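Local coordinates for methyl-CpG-binding domain protein 1 (Homo sapiens, PDB 6D1T) that binds methylated CpG islands in promoters through its N-terminal methyl-CpG-binding domain and represses transcription, recruiting ATF7IP to silence genes, at residues L13-W17 with L51-L55. Sequence-based numbering, arbitrary orientation. Where two conformers were deposited one is given.
Sequences LGPGW and LTRYL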
loop_
_atom_site.group_PDB
_atom_site.type_symbol
_atom_site.label_atom_id
_atom_site.label_comp_id
_atom_site.label_asym_id
_atom_site.label_seq_id
_atom_site.Cartn_x
_atom_site.Cartn_y
_atom_site.Cartn_z
ATOM N N LEU A 13 5.614 5.615 -5.040
ATOM C CA LEU A 13 6.602 4.905 -4.199
ATOM C C LEU A 13 7.837 4.538 -5.005
ATOM O O LEU A 13 8.884 4.388 -4.442
ATOM C CB LEU A 13 5.988 3.630 -3.611
ATOM C CG LEU A 13 5.065 3.832 -2.415
ATOM C CD1 LEU A 13 4.655 2.509 -1.851
ATOM C CD2 LEU A 13 5.715 4.686 -1.334
ATOM N N GLY A 14 7.679 4.309 -6.296
ATOM C CA GLY A 14 8.816 4.190 -7.176
ATOM C C GLY A 14 8.844 2.862 -7.909
ATOM O O GLY A 14 8.132 1.946 -7.587
ATOM N N PRO A 15 9.687 2.782 -8.920
ATOM C CA PRO A 15 9.710 1.624 -9.810
ATOM C C PRO A 15 9.610 0.302 -9.043
ATOM O O PRO A 15 10.276 0.145 -7.987
ATOM C CB PRO A 15 11.070 1.750 -10.515
ATOM C CG PRO A 15 11.339 3.243 -10.533
ATOM C CD PRO A 15 10.732 3.764 -9.247
ATOM N N GLY A 16 8.799 -0.622 -9.549
ATOM C CA GLY A 16 8.697 -2.004 -8.995
ATOM C C GLY A 16 7.622 -2.159 -7.905
ATOM O O GLY A 16 7.109 -3.254 -7.673
ATOM N N TRP A 17 7.273 -1.070 -7.228
ATOM C CA TRP A 17 6.230 -1.113 -6.205
ATOM C C TRP A 17 4.852 -1.348 -6.832
ATOM O O TRP A 17 4.481 -0.705 -7.805
ATOM C CB TRP A 17 6.216 0.175 -5.381
ATOM C CG TRP A 17 7.291 0.232 -4.356
ATOM C CD1 TRP A 17 8.526 0.807 -4.480
ATOM C CD2 TRP A 17 7.218 -0.316 -3.035
ATOM N NE1 TRP A 17 9.228 0.650 -3.323
ATOM C CE2 TRP A 17 8.459 -0.040 -2.416
ATOM C CE3 TRP A 17 6.235 -1.008 -2.319
ATOM C CZ2 TRP A 17 8.735 -0.436 -1.110
ATOM C CZ3 TRP A 17 6.506 -1.398 -1.030
ATOM C CH2 TRP A 17 7.741 -1.115 -0.433
ATOM N N LEU A 51 5.700 0.351 6.205
ATOM C CA LEU A 51 6.265 0.928 4.989
ATOM C C LEU A 51 7.346 1.977 5.314
ATOM O O LEU A 51 8.368 2.027 4.612
ATOM C CB LEU A 51 5.143 1.539 4.143
ATOM C CG LEU A 51 5.615 2.267 2.891
ATOM C CD1 LEU A 51 6.240 1.297 1.911
ATOM C CD2 LEU A 51 4.463 3.000 2.247
ATOM N N THR A 52 7.108 2.827 6.314
ATOM C CA THR A 52 8.110 3.796 6.800
ATOM C C THR A 52 9.367 3.046 7.288
ATOM O O THR A 52 10.495 3.497 7.040
ATOM C CB THR A 52 7.516 4.709 7.896
ATOM O OG1 THR A 52 6.878 5.817 7.257
ATOM C CG2 THR A 52 8.534 5.241 8.885
ATOM N N ARG A 53 9.165 1.928 7.995
ATOM C CA ARG A 53 10.290 1.090 8.495
ATOM C C ARG A 53 11.039 0.500 7.293
ATOM O O ARG A 53 12.264 0.453 7.285
ATOM C CB ARG A 53 9.792 -0.025 9.438
ATOM C CG ARG A 53 10.900 -0.871 10.073
ATOM C CD ARG A 53 10.418 -1.916 11.077
ATOM N NE ARG A 53 11.268 -2.044 12.258
ATOM C CZ ARG A 53 10.910 -2.684 13.366
ATOM N NH1 ARG A 53 11.639 -2.587 14.465
ATOM N NH2 ARG A 53 9.809 -3.407 13.375
ATOM N N TYR A 54 10.304 0.064 6.280
ATOM C CA TYR A 54 10.920 -0.626 5.140
ATOM C C TYR A 54 11.848 0.288 4.332
ATOM O O TYR A 54 12.904 -0.144 3.918
ATOM C CB TYR A 54 9.855 -1.137 4.180
ATOM C CG TYR A 54 10.347 -2.112 3.141
ATOM C CD1 TYR A 54 10.402 -3.467 3.419
ATOM C CD2 TYR A 54 10.693 -1.697 1.865
ATOM C CE1 TYR A 54 10.802 -4.386 2.464
ATOM C CE2 TYR A 54 11.093 -2.601 0.897
ATOM C CZ TYR A 54 11.157 -3.952 1.198
ATOM O OH TYR A 54 11.575 -4.857 0.267
ATOM N N LEU A 55 11.447 1.521 4.075
ATOM C CA LEU A 55 12.100 2.303 2.998
ATOM C C LEU A 55 13.367 3.034 3.496
ATOM O O LEU A 55 14.171 3.502 2.690
ATOM C CB LEU A 55 11.073 3.274 2.414
ATOM C CG LEU A 55 10.072 2.619 1.472
ATOM C CD1 LEU A 55 8.920 3.550 1.170
ATOM C CD2 LEU A 55 10.758 2.187 0.188
#
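A tight turn can serve a hydrophobic core by bringing the residue just before it and its last residue to the same partner, and residues 13-17 illustrate this against helical residues 51-55. Leu-13 packs its methyls against two residues one helical turn apart: CD1 and CD2 of Leu-13 both lie 4.1 to 4.2 Å from Leu-51 CD2, and Leu-13 CD2 is also 4.2 Å from Leu-55 CD1. A type II beta turn follows from Gly-14 to Trp-17, closed by a 3.2 Å hydrogen bond from Trp-17 N to Gly-14 O. Its corners are Pro-15 and Gly-16, the latter with the positive phi (90°) expected at the third position; Gly-14, at phi 122° and psi 167°, also calls for glycine, since a CB would jam against Leu-13 O. Trp-17, like Leu-13, faces the helix. The indole's six-membered ring reaches all three contacting helix residues: CH2 is 3.7 Å from Leu-51 CD1, while CZ2 is 3.6 Å from Leu-55 CD2 and 3.8 Å from Tyr-54 CD2, which sits at the indole edge. Every cross-contact is apolar; Tyr-54 OH hydrogen-bonds instead to Asp-43 and Ser-39. Within the methyl-CpG-binding domain, the contact joins the loop between strands 8-9 and 18-23 to helix 48-55, with Tyr-37 of strand 33-38 touching Leu-13 and Trp-17, and Ile-45 of strand 44-45 touching Trp-17, Leu-51 and Tyr-54.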